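Long-range contacts in protein (aminopeptidase) (Ochrobactrum anthropi, PDB 1B65), which probably releases N-terminal L-amino acids from peptides and hydrolyses D-alanine esters and amides, using a variant of the Ntn hydrolase fold: residues G21-Y26 against A198-E203; T30-V35 against V254-L259; V37-I42 against G178-G183; A61-M66 against L100-I105. All blocks are in the same frame, centred on the assembly; numbering follows the deposited sequence.

Contact 1 (G21-Y26 against A198-E203)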
loop_
_atom_site.group_PDB
_atom_site.type_symbol
_atom_site.label_atom_id
_atom_site.label_comp_id
_atom_site.label_asym_id
_atom_site.label_seq_id
_atom_site.Cartn_x
_atom_site.Cartn_y
_atom_site.Cartn_z
ATOM N N GLY A 21 12.337 -23.263 20.747
ATOM C CA GLY A 21 13.510 -23.534 20.010
ATOM C C GLY A 21 14.927 -23.131 20.345
ATOM O O GLY A 21 15.285 -22.381 21.271
ATOM N N VAL A 22 15.800 -23.472 19.389
ATOM C CA VAL A 22 17.241 -23.224 19.517
ATOM C C VAL A 22 17.584 -21.786 19.174
ATOM O O VAL A 22 17.159 -21.268 18.143
ATOM C CB VAL A 22 17.949 -24.197 18.542
ATOM C CG1 VAL A 22 19.453 -23.942 18.550
ATOM C CG2 VAL A 22 17.611 -25.594 19.057
ATOM N N THR A 23 18.389 -21.162 20.029
ATOM C CA THR A 23 18.775 -19.782 19.811
ATOM C C THR A 23 20.207 -19.693 19.261
ATOM O O THR A 23 20.897 -20.718 19.283
ATOM C CB THR A 23 18.738 -18.988 21.133
ATOM O OG1 THR A 23 19.836 -19.414 21.981
ATOM C CG2 THR A 23 17.413 -19.195 21.874
ATOM N N GLY A 24 20.577 -18.511 18.769
ATOM C CA GLY A 24 21.994 -18.285 18.430
ATOM C C GLY A 24 22.762 -18.256 19.783
ATOM O O GLY A 24 22.219 -18.309 20.893
ATOM N N PRO A 25 24.060 -17.985 19.704
ATOM C CA PRO A 25 24.934 -18.029 20.863
ATOM C C PRO A 25 24.559 -17.132 22.002
ATOM O O PRO A 25 24.605 -17.539 23.176
ATOM C CB PRO A 25 26.304 -17.672 20.296
ATOM C CG PRO A 25 26.242 -18.145 18.883
ATOM C CD PRO A 25 24.816 -17.912 18.417
ATOM N N TYR A 26 24.137 -15.884 21.711
ATOM C CA TYR A 26 23.802 -14.939 22.756
ATOM C C TYR A 26 22.297 -14.766 22.913
ATOM O O TYR A 26 21.903 -13.944 23.731
ATOM C CB TYR A 26 24.446 -13.546 22.468
ATOM C CG TYR A 26 25.958 -13.668 22.540
ATOM C CD1 TYR A 26 26.563 -13.908 23.779
ATOM C CD2 TYR A 26 26.758 -13.618 21.409
ATOM C CE1 TYR A 26 27.938 -14.035 23.874
ATOM C CE2 TYR A 26 28.141 -13.727 21.504
ATOM C CZ TYR A 26 28.709 -13.960 22.734
ATOM O OH TYR A 26 30.089 -14.091 22.873
ATOM N N ALA A 198 16.125 -11.420 21.167
ATOM C CA ALA A 198 16.132 -12.892 21.135
ATOM C C ALA A 198 16.560 -13.301 19.729
ATOM O O ALA A 198 16.493 -12.458 18.802
ATOM C CB ALA A 198 14.739 -13.476 21.402
ATOM N N SER A 199 16.896 -14.577 19.581
ATOM C CA SER A 199 17.219 -15.086 18.247
ATOM C C SER A 199 16.794 -16.549 18.118
ATOM O O SER A 199 16.531 -17.271 19.087
ATOM C CB SER A 199 18.716 -14.983 17.905
ATOM O OG SER A 199 19.470 -15.850 18.797
ATOM N N ARG A 200 16.760 -16.989 16.849
ATOM C CA ARG A 200 16.423 -18.370 16.557
ATOM C C ARG A 200 17.318 -18.817 15.403
ATOM O O ARG A 200 17.599 -18.004 14.514
ATOM C CB ARG A 200 14.977 -18.611 16.135
ATOM C CG ARG A 200 13.898 -18.394 17.195
ATOM C CD ARG A 200 14.099 -19.425 18.314
ATOM N NE ARG A 200 12.990 -19.356 19.280
ATOM C CZ ARG A 200 13.007 -18.490 20.286
ATOM N NH1 ARG A 200 14.015 -17.642 20.485
ATOM N NH2 ARG A 200 11.951 -18.483 21.129
ATOM N N VAL A 201 17.668 -20.104 15.372
ATOM C CA VAL A 201 18.445 -20.572 14.204
ATOM C C VAL A 201 17.567 -21.578 13.490
ATOM O O VAL A 201 16.889 -22.403 14.168
ATOM C CB VAL A 201 19.790 -21.155 14.656
ATOM C CG1 VAL A 201 20.533 -21.911 13.579
ATOM C CG2 VAL A 201 20.672 -20.033 15.193
ATOM N N VAL A 202 17.505 -21.505 12.159
ATOM C CA VAL A 202 16.675 -22.471 11.430
ATOM C C VAL A 202 17.547 -23.092 10.318
ATOM O O VAL A 202 18.408 -22.404 9.799
ATOM C CB VAL A 202 15.464 -21.798 10.745
ATOM C CG1 VAL A 202 14.467 -21.268 11.795
ATOM C CG2 VAL A 202 15.895 -20.647 9.874
ATOM N N GLU A 203 17.202 -24.294 9.914
ATOM C CA GLU A 203 17.897 -24.940 8.799
ATOM C C GLU A 203 17.042 -24.699 7.543
ATOM O O GLU A 203 15.815 -24.799 7.578
ATOM C CB GLU A 203 18.028 -26.446 9.044
ATOM C CG GLU A 203 18.975 -27.047 7.999
ATOM C CD GLU A 203 18.612 -28.439 7.532
ATOM O OE1 GLU A 203 18.518 -29.361 8.378
ATOM O OE2 GLU A 203 18.462 -28.546 6.278
HETATM O O HOH W 1 15.045 -22.593 16.237
#
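V201, R200 and S199, three successive residues of the edge strand 194-204, bury the most surface against the loop 21-26. The V201 backbone N donates to V22 O at 3.0 Å, so the loop takes up an N-H on the side of the strand that does not face 207-217. A water reinforces this link by donating to both V22 O and V201 O. On the same carbonyl, R200 CA makes a CA-H...O contact with V22 O at 3.4 Å. The V201 side chain points at the loop, and its CG2 lies 3.9 Å from G24 CA. S199 grips the loop through its hydroxyl: G24 N donates to S199 OG over 2.9 Å. With chi1 at 65°, OG sits between the backbone N and the carbonyl carbon, and from there it also hydrogen-bonds D31. R200 leaves the strand on the far side but bends back at chi2 (-64°), laying CD 3.6 Å from V22 O. Its NH1 donates to S199 O at 2.9 Å, in the guanidinium plane but well above the plane of that carbonyl, and T23 CG2 rests 4.0 Å from R200 NH1. The other terminal nitrogen, NH2, forms a salt bridge with E334 of helix 322-342, whose A327 and D330 also touch the R200 side chain. The contact thus covers the outer edge of the six-stranded sheet. Its grip is mainly polar, two direct bonds and a water, and the charge of R200 is probably balanced by the helix rather than by the loop.

Contact 2 (T30-V35 against V254-L259); sequences TDVDGV and VLATDL
V32 lies over the end of strand 251-257, its CA 6.1 Å from T257 CA, without a hydrogen bond between the two backbones. It opens a type II turn that runs to V35 and is closed by the bond from V35 N to V32 O. G34 takes the turn position with positive phi. The turn brings the V32 side chain down onto the strand: CG2 comes within 3.5 Å of A256 O and 4.0 Å of A256 CB, while CG1 reaches the carbonyl carbon of T257 at 4.0 Å. With chi1 at 178°, CG1 is anti to the backbone N, and the two methyls straddle successive residues of the strand. F295 of strand 289-296 also packs on A256. The loop leads into strand 36-43, the first of the four-stranded sheet, whereas the strand beneath belongs to the six-stranded one, so the contact ties the approach to one sheet to the body of the other. Beyond the valine the contact turns acidic. The D33 and D258 carboxylates have planes 33° apart, and D33 OD1 lies 4.4 Å from D258 OD2, a like-charge approach probably eased by the water and by the N-H of T210 that D258 accepts. This water, between the segments, accepts from D33 N at 3.0 Å and lies 2.8 Å from D258 OD2, with D31 O also close to it. The T210 N-H is taken by D258 OD1. Just before it, T257 OG1 accepts from L259 N in an ST turn, and the same hydroxyl is bonded to T210 O on strand 207-217.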
loop_
_atom_site.group_PDB
_atom_site.type_symbol
_atom_site.label_atom_id
_atom_site.label_comp_id
_atom_site.label_asym_id
_atom_site.label_seq_id
_atom_site.Cartn_x
_atom_site.Cartn_y
_atom_site.Cartn_z
ATOM N N THR A 30 22.473 -9.649 17.811
ATOM C CA THR A 30 23.876 -9.738 17.399
ATOM C C THR A 30 24.278 -11.153 17.002
ATOM O O THR A 30 25.377 -11.312 16.473
ATOM C CB THR A 30 24.808 -9.276 18.542
ATOM O OG1 THR A 30 24.418 -10.028 19.692
ATOM C CG2 THR A 30 24.616 -7.777 18.757
ATOM N N ASP A 31 23.391 -12.162 17.125
ATOM C CA ASP A 31 23.685 -13.486 16.603
ATOM C C ASP A 31 23.655 -13.509 15.074
ATOM O O ASP A 31 24.175 -14.418 14.415
ATOM C CB ASP A 31 22.705 -14.534 17.138
ATOM C CG ASP A 31 22.943 -14.806 18.617
ATOM O OD1 ASP A 31 24.063 -14.663 19.158
ATOM O OD2 ASP A 31 21.942 -15.153 19.269
ATOM N N VAL A 32 23.050 -12.466 14.501
ATOM C CA VAL A 32 23.115 -12.276 13.051
ATOM C C VAL A 32 24.478 -11.646 12.753
ATOM O O VAL A 32 24.832 -10.537 13.163
ATOM C CB VAL A 32 21.982 -11.362 12.548
ATOM C CG1 VAL A 32 22.121 -11.145 11.029
ATOM C CG2 VAL A 32 20.623 -11.997 12.828
ATOM N N ASP A 33 25.311 -12.348 11.992
ATOM C CA ASP A 33 26.683 -11.927 11.723
ATOM C C ASP A 33 26.830 -10.493 11.219
ATOM O O ASP A 33 26.093 -10.050 10.325
ATOM C CB ASP A 33 27.241 -12.869 10.656
ATOM C CG ASP A 33 26.958 -12.350 9.249
ATOM O OD1 ASP A 33 25.742 -12.173 8.875
ATOM O OD2 ASP A 33 27.962 -12.048 8.549
ATOM N N GLY A 34 27.703 -9.759 11.871
ATOM C CA GLY A 34 28.027 -8.399 11.457
ATOM C C GLY A 34 27.121 -7.340 12.069
ATOM O O GLY A 34 27.438 -6.193 11.849
ATOM N N VAL A 35 26.023 -7.746 12.717
ATOM C CA VAL A 35 25.108 -6.731 13.256
ATOM C C VAL A 35 25.560 -6.328 14.651
ATOM O O VAL A 35 25.709 -7.220 15.495
ATOM C CB VAL A 35 23.668 -7.279 13.326
ATOM C CG1 VAL A 35 22.765 -6.289 14.084
ATOM C CG2 VAL A 35 23.186 -7.496 11.886
ATOM N N VAL A 254 12.447 -4.802 15.328
ATOM C CA VAL A 254 13.445 -4.871 14.299
ATOM C C VAL A 254 13.823 -6.361 14.170
ATOM O O VAL A 254 14.171 -6.985 15.169
ATOM C CB VAL A 254 14.727 -4.115 14.711
ATOM C CG1 VAL A 254 15.781 -4.321 13.644
ATOM C CG2 VAL A 254 14.422 -2.623 14.902
ATOM N N LEU A 255 13.604 -6.912 12.982
ATOM C CA LEU A 255 13.980 -8.298 12.712
ATOM C C LEU A 255 15.176 -8.302 11.789
ATOM O O LEU A 255 15.175 -7.584 10.762
ATOM C CB LEU A 255 12.809 -9.009 11.980
ATOM C CG LEU A 255 11.667 -9.350 12.934
ATOM C CD1 LEU A 255 10.414 -9.724 12.141
ATOM C CD2 LEU A 255 12.099 -10.505 13.828
ATOM N N ALA A 256 16.236 -9.038 12.082
ATOM C CA ALA A 256 17.386 -9.125 11.206
ATOM C C ALA A 256 17.596 -10.610 10.843
ATOM O O ALA A 256 17.368 -11.490 11.689
ATOM C CB ALA A 256 18.674 -8.665 11.942
ATOM N N THR A 257 18.042 -10.879 9.634
ATOM C CA THR A 257 18.361 -12.276 9.283
ATOM C C THR A 257 19.484 -12.329 8.253
ATOM O O THR A 257 19.660 -11.340 7.547
ATOM C CB THR A 257 17.145 -13.031 8.740
ATOM O OG1 THR A 257 17.453 -14.420 8.498
ATOM C CG2 THR A 257 16.668 -12.373 7.417
ATOM N N ASP A 258 20.155 -13.481 8.143
ATOM C CA ASP A 258 21.148 -13.617 7.073
ATOM C C ASP A 258 20.551 -14.472 5.954
ATOM O O ASP A 258 21.254 -14.846 5.001
ATOM C CB ASP A 258 22.462 -14.209 7.596
ATOM C CG ASP A 258 22.300 -15.417 8.491
ATOM O OD1 ASP A 258 21.205 -15.921 8.725
ATOM O OD2 ASP A 258 23.374 -15.906 8.941
ATOM N N LEU A 259 19.276 -14.865 6.044
ATOM C CA LEU A 259 18.638 -15.590 4.947
ATOM C C LEU A 259 18.517 -14.690 3.726
ATOM O O LEU A 259 18.175 -13.498 3.810
ATOM C CB LEU A 259 17.223 -16.026 5.396
ATOM C CG LEU A 259 16.487 -17.083 4.591
ATOM C CD1 LEU A 259 17.078 -18.478 4.756
ATOM C CD2 LEU A 259 14.994 -17.119 4.964
HETATM O O HOH W 2 24.488 -15.143 11.403
#

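Contact 3 (V37-I42 against G178-G183); sequences VGFQTI and GNCGGG
T41 OG1 takes the backbone N-H of G181 in a short, nearly straight hydrogen bond, 2.8 Å between OG1 and N with 172° at the hydrogen. It is the one hydrogen bond between 37-42 and 178-183. The hydroxyl is anti to the carbonyl carbon (chi1 -62°), which directs it at the loop and turns CG2 to lie 3.7 Å from N179 O. The N179 carbonyl and the C180 backbone are therefore met by the methyl and the hydroxyl branch of one threonine. Two residues earlier on the same side of the strand, the ring of F39 receives the thiol of C180: SG stands 4.0 Å above the ring, almost over its centre, in a sulfur-aromatic contact over the face. The ring also closes on G181, with F39 CD1 3.7 Å from G181 CA, an approach made possible by a residue of positive phi that carries no side chain. Between these two grips G181 CA makes a CA-H...O contact with Q40 O at 3.4 Å. The loop itself is folded tightly by an inverse gamma turn centred on N179, closed by C180 N to G178 O, and a 3-10 turn follows at G182. This glycine-rich loop runs along strand 36-43, the edge of the four-stranded sheet of the Ntn-type fold, which is bonded on its inner side to strand 56-63; T60 OG1 of that neighbour also bonds G182 N. Q40, turned away from the loop, touches K165 and A166 of helix 160-168, and I42 touches D162 of the same helix, so the strand is held between that helix and the loop.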
loop_
_atom_site.group_PDB
_atom_site.type_symbol
_atom_site.label_atom_id
_atom_site.label_comp_id
_atom_site.label_asym_id
_atom_site.label_seq_id
_atom_site.Cartn_x
_atom_site.Cartn_y
_atom_site.Cartn_z
ATOM N N VAL A 37 25.011 -3.708 18.217
ATOM C CA VAL A 37 24.016 -2.896 18.918
ATOM C C VAL A 37 24.765 -1.986 19.893
ATOM O O VAL A 37 25.701 -2.483 20.541
ATOM C CB VAL A 37 23.045 -3.785 19.726
ATOM C CG1 VAL A 37 22.077 -2.995 20.585
ATOM C CG2 VAL A 37 22.256 -4.703 18.772
ATOM N N GLY A 38 24.391 -0.714 19.929
ATOM C CA GLY A 38 25.016 0.187 20.895
ATOM C C GLY A 38 23.924 0.993 21.605
ATOM O O GLY A 38 22.841 1.208 21.038
ATOM N N PHE A 39 24.216 1.378 22.856
ATOM C CA PHE A 39 23.216 2.114 23.615
ATOM C C PHE A 39 23.804 3.356 24.299
ATOM O O PHE A 39 24.999 3.366 24.650
ATOM C CB PHE A 39 22.670 1.281 24.785
ATOM C CG PHE A 39 21.948 0.006 24.454
ATOM C CD1 PHE A 39 20.703 0.010 23.828
ATOM C CD2 PHE A 39 22.535 -1.203 24.734
ATOM C CE1 PHE A 39 20.056 -1.177 23.560
ATOM C CE2 PHE A 39 21.912 -2.392 24.459
ATOM C CZ PHE A 39 20.662 -2.396 23.855
ATOM N N GLN A 40 22.932 4.342 24.480
ATOM C CA GLN A 40 23.250 5.491 25.328
ATOM C C GLN A 40 22.076 5.563 26.306
ATOM O O GLN A 40 20.923 5.602 25.834
ATOM C CB GLN A 40 23.529 6.794 24.604
ATOM C CG GLN A 40 23.455 8.015 25.524
ATOM C CD GLN A 40 24.669 8.082 26.425
ATOM O OE1 GLN A 40 25.282 7.082 26.800
ATOM N NE2 GLN A 40 25.028 9.305 26.812
ATOM N N THR A 41 22.324 5.519 27.611
ATOM C CA THR A 41 21.197 5.481 28.564
ATOM C C THR A 41 21.259 6.669 29.499
ATOM O O THR A 41 22.306 6.870 30.143
ATOM C CB THR A 41 21.308 4.157 29.347
ATOM O OG1 THR A 41 21.196 3.050 28.415
ATOM C CG2 THR A 41 20.219 4.026 30.421
ATOM N N ILE A 42 20.164 7.401 29.617
ATOM C CA ILE A 42 20.127 8.587 30.478
ATOM C C ILE A 42 19.163 8.332 31.612
ATOM O O ILE A 42 17.965 8.142 31.349
ATOM C CB ILE A 42 19.686 9.833 29.670
ATOM C CG1 ILE A 42 20.657 10.090 28.510
ATOM C CG2 ILE A 42 19.599 11.048 30.593
ATOM C CD1 ILE A 42 20.125 11.027 27.432
ATOM N N GLY A 178 16.242 -4.306 29.007
ATOM C CA GLY A 178 15.523 -3.674 30.143
ATOM C C GLY A 178 15.544 -2.156 29.999
ATOM O O GLY A 178 15.265 -1.602 28.928
ATOM N N ASN A 179 15.986 -1.493 31.092
ATOM C CA ASN A 179 16.004 -0.037 31.089
ATOM C C ASN A 179 17.259 0.483 30.426
ATOM O O ASN A 179 18.141 1.005 31.132
ATOM C CB ASN A 179 15.887 0.564 32.501
ATOM C CG ASN A 179 14.672 0.079 33.254
ATOM O OD1 ASN A 179 13.769 -0.483 32.708
ATOM N ND2 ASN A 179 14.688 0.280 34.582
ATOM N N CYS A 180 17.362 0.376 29.090
ATOM C CA CYS A 180 18.573 0.855 28.444
ATOM C C CYS A 180 18.272 1.382 27.042
ATOM O O CYS A 180 17.310 0.923 26.428
ATOM C CB CYS A 180 19.625 -0.261 28.348
ATOM S SG CYS A 180 19.059 -1.750 27.472
ATOM N N GLY A 181 19.093 2.332 26.635
ATOM C CA GLY A 181 18.928 2.879 25.273
ATOM C C GLY A 181 17.572 3.545 25.174
ATOM O O GLY A 181 17.062 4.227 26.081
ATOM N N GLY A 182 16.992 3.447 23.951
ATOM C CA GLY A 182 15.661 4.009 23.714
ATOM C C GLY A 182 14.613 3.446 24.656
ATOM O O GLY A 182 13.541 4.012 24.862
ATOM N N GLY A 183 14.774 2.245 25.204
ATOM C CA GLY A 183 13.852 1.560 26.063
ATOM C C GLY A 183 13.813 2.050 27.511
ATOM O O GLY A 183 12.961 1.650 28.285
#

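Contact 4 (A61-M66 against L100-I105)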
loop_
_atom_site.group_PDB
_atom_site.type_symbol
_atom_site.label_atom_id
_atom_site.label_comp_id
_atom_site.label_asym_id
_atom_site.label_seq_id
_atom_site.Cartn_x
_atom_site.Cartn_y
_atom_site.Cartn_z
ATOM N N ALA A 61 21.138 1.946 18.942
ATOM C CA ALA A 61 21.585 1.955 17.540
ATOM C C ALA A 61 21.892 0.528 17.109
ATOM O O ALA A 61 22.477 -0.238 17.863
ATOM C CB ALA A 61 22.862 2.801 17.447
ATOM N N ILE A 62 21.365 0.112 15.972
ATOM C CA ILE A 62 21.642 -1.238 15.457
ATOM C C ILE A 62 22.357 -1.029 14.122
ATOM O O ILE A 62 21.755 -0.470 13.191
ATOM C CB ILE A 62 20.289 -1.956 15.243
ATOM C CG1 ILE A 62 19.543 -2.048 16.588
ATOM C CG2 ILE A 62 20.558 -3.350 14.662
ATOM C CD1 ILE A 62 18.044 -2.057 16.424
ATOM N N LEU A 63 23.561 -1.522 13.952
ATOM C CA LEU A 63 24.273 -1.283 12.683
ATOM C C LEU A 63 24.639 -2.584 12.001
ATOM O O LEU A 63 25.417 -3.362 12.556
ATOM C CB LEU A 63 25.586 -0.586 13.032
ATOM C CG LEU A 63 26.261 0.462 12.190
ATOM C CD1 LEU A 63 27.798 0.384 12.255
ATOM C CD2 LEU A 63 25.737 0.657 10.776
ATOM N N PRO A 64 24.101 -2.828 10.828
ATOM C CA PRO A 64 24.435 -4.025 10.045
ATOM C C PRO A 64 25.816 -3.873 9.414
ATOM O O PRO A 64 26.268 -2.742 9.203
ATOM C CB PRO A 64 23.374 -4.056 8.966
ATOM C CG PRO A 64 22.359 -3.016 9.312
ATOM C CD PRO A 64 23.073 -1.973 10.156
ATOM N N HIS A 65 26.541 -4.948 9.132
ATOM C CA HIS A 65 27.855 -4.930 8.501
ATOM C C HIS A 65 28.756 -3.913 9.170
ATOM O O HIS A 65 29.405 -3.077 8.537
ATOM C CB HIS A 65 27.710 -4.598 7.004
ATOM C CG HIS A 65 26.946 -5.648 6.260
ATOM N ND1 HIS A 65 27.328 -6.975 6.229
ATOM C CD2 HIS A 65 25.835 -5.535 5.480
ATOM C CE1 HIS A 65 26.473 -7.641 5.457
ATOM N NE2 HIS A 65 25.571 -6.804 5.014
ATOM N N MET A 66 28.883 -4.004 10.507
ATOM C CA MET A 66 29.582 -2.941 11.227
ATOM C C MET A 66 31.057 -2.844 10.915
ATOM O O MET A 66 31.663 -1.784 11.101
ATOM C CB MET A 66 29.259 -3.015 12.734
ATOM C CG MET A 66 29.876 -4.224 13.337
ATOM S SD MET A 66 29.512 -4.313 15.137
ATOM C CE MET A 66 29.201 -6.078 15.142
ATOM N N LEU A 100 20.596 2.076 4.191
ATOM C CA LEU A 100 22.018 2.058 4.487
ATOM C C LEU A 100 22.195 2.594 5.901
ATOM O O LEU A 100 21.382 3.409 6.304
ATOM C CB LEU A 100 22.616 3.180 3.594
ATOM C CG LEU A 100 23.278 2.966 2.256
ATOM C CD1 LEU A 100 23.563 1.515 1.957
ATOM C CD2 LEU A 100 22.572 3.701 1.139
ATOM N N GLY A 101 23.253 2.193 6.619
ATOM C CA GLY A 101 23.411 2.843 7.933
ATOM C C GLY A 101 22.604 2.130 8.994
ATOM O O GLY A 101 22.063 1.054 8.782
ATOM N N PRO A 102 22.561 2.725 10.188
ATOM C CA PRO A 102 21.959 2.066 11.317
ATOM C C PRO A 102 20.456 2.277 11.455
ATOM O O PRO A 102 19.892 3.236 10.893
ATOM C CB PRO A 102 22.619 2.789 12.511
ATOM C CG PRO A 102 22.949 4.168 12.007
ATOM C CD PRO A 102 23.248 4.006 10.534
ATOM N N VAL A 103 19.836 1.421 12.244
ATOM C CA VAL A 103 18.480 1.685 12.701
ATOM C C VAL A 103 18.669 2.347 14.072
ATOM O O VAL A 103 19.464 1.827 14.890
ATOM C CB VAL A 103 17.588 0.464 12.829
ATOM C CG1 VAL A 103 16.209 0.847 13.392
ATOM C CG2 VAL A 103 17.453 -0.137 11.420
ATOM N N VAL A 104 18.055 3.499 14.276
ATOM C CA VAL A 104 18.240 4.244 15.539
ATOM C C VAL A 104 16.894 4.394 16.196
ATOM O O VAL A 104 15.900 4.697 15.517
ATOM C CB VAL A 104 18.865 5.632 15.297
ATOM C CG1 VAL A 104 18.990 6.419 16.597
ATOM C CG2 VAL A 104 20.225 5.513 14.639
ATOM N N ILE A 105 16.780 4.047 17.492
ATOM C CA ILE A 105 15.483 4.113 18.145
ATOM C C ILE A 105 15.610 5.054 19.355
ATOM O O ILE A 105 16.562 4.861 20.131
ATOM C CB ILE A 105 14.982 2.724 18.592
ATOM C CG1 ILE A 105 15.259 1.644 17.528
ATOM C CG2 ILE A 105 13.450 2.774 18.814
ATOM C CD1 ILE A 105 14.856 0.240 17.954
#
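I62 and V103 are a hydrogen-bonded pair between the antiparallel strands 61-63 and 103-105, whose axes approach to 4.8 Å at 171° between their directions. They belong to the two middle strands of the four-stranded sheet of this Ntn hydrolase, in which two sheets pack face to face between helices. I62 N donates to V103 O at 2.8 Å, and V103 N returns the bond to I62 O in the carbonyl plane. A61 and V104 make the adjoining non-hydrogen-bonded pair, where A61 CA also approaches V103 O in a CA-H...O contact. The two faces of the sheet differ in what covers them. I62 and V103 point one way, their CB atoms 4.4 Å apart, and I62 and I105 meet L214 of the six-stranded sheet. In I62 the CG1 branch is anti to the carbonyl carbon (chi1 -60°), and its CD1 reaches diagonally to I105 CD1 at 4.2 Å. On the opposite face, helix 160-168 packs on A61 through L167, and helix 111-125 packs on V104 through T118. At the other end P64 has no N-H to offer G101 O, and the pairing stops there; side chains take over. The methyl CD2 of L63 lies over the peptide joining G101 and P102, 3.8 Å from P102 N, and meets P102 CB at 4.2 Å. Where a further backbone bond would fall, the P64 ring puts its CD 3.5 Å from G101 O.

Overall arrangement
Contact 4 is wholly buried and contact 2 largely so, while contacts 1 and 3 sit on the edges of sheets. Contacts 3 and 4 share the four-stranded sheet, where strands 36-43 and 56-63 are joined by A61 N and G38 O; contacts 1 and 2 both reach the six-stranded one. The 30-35 loop connects the two systems: D31 bonds S199 OG and Y26 N of contact 1, and G34 O bonds M66 N of contact 4. Chemistry follows place: backbone pairing and aliphatic packing within the sheet in contact 4, methyls beside a water-bridged pair of aspartates in contact 2, and side-chain hydroxyls accepting backbone N-H at the edges in contacts 1 and 3.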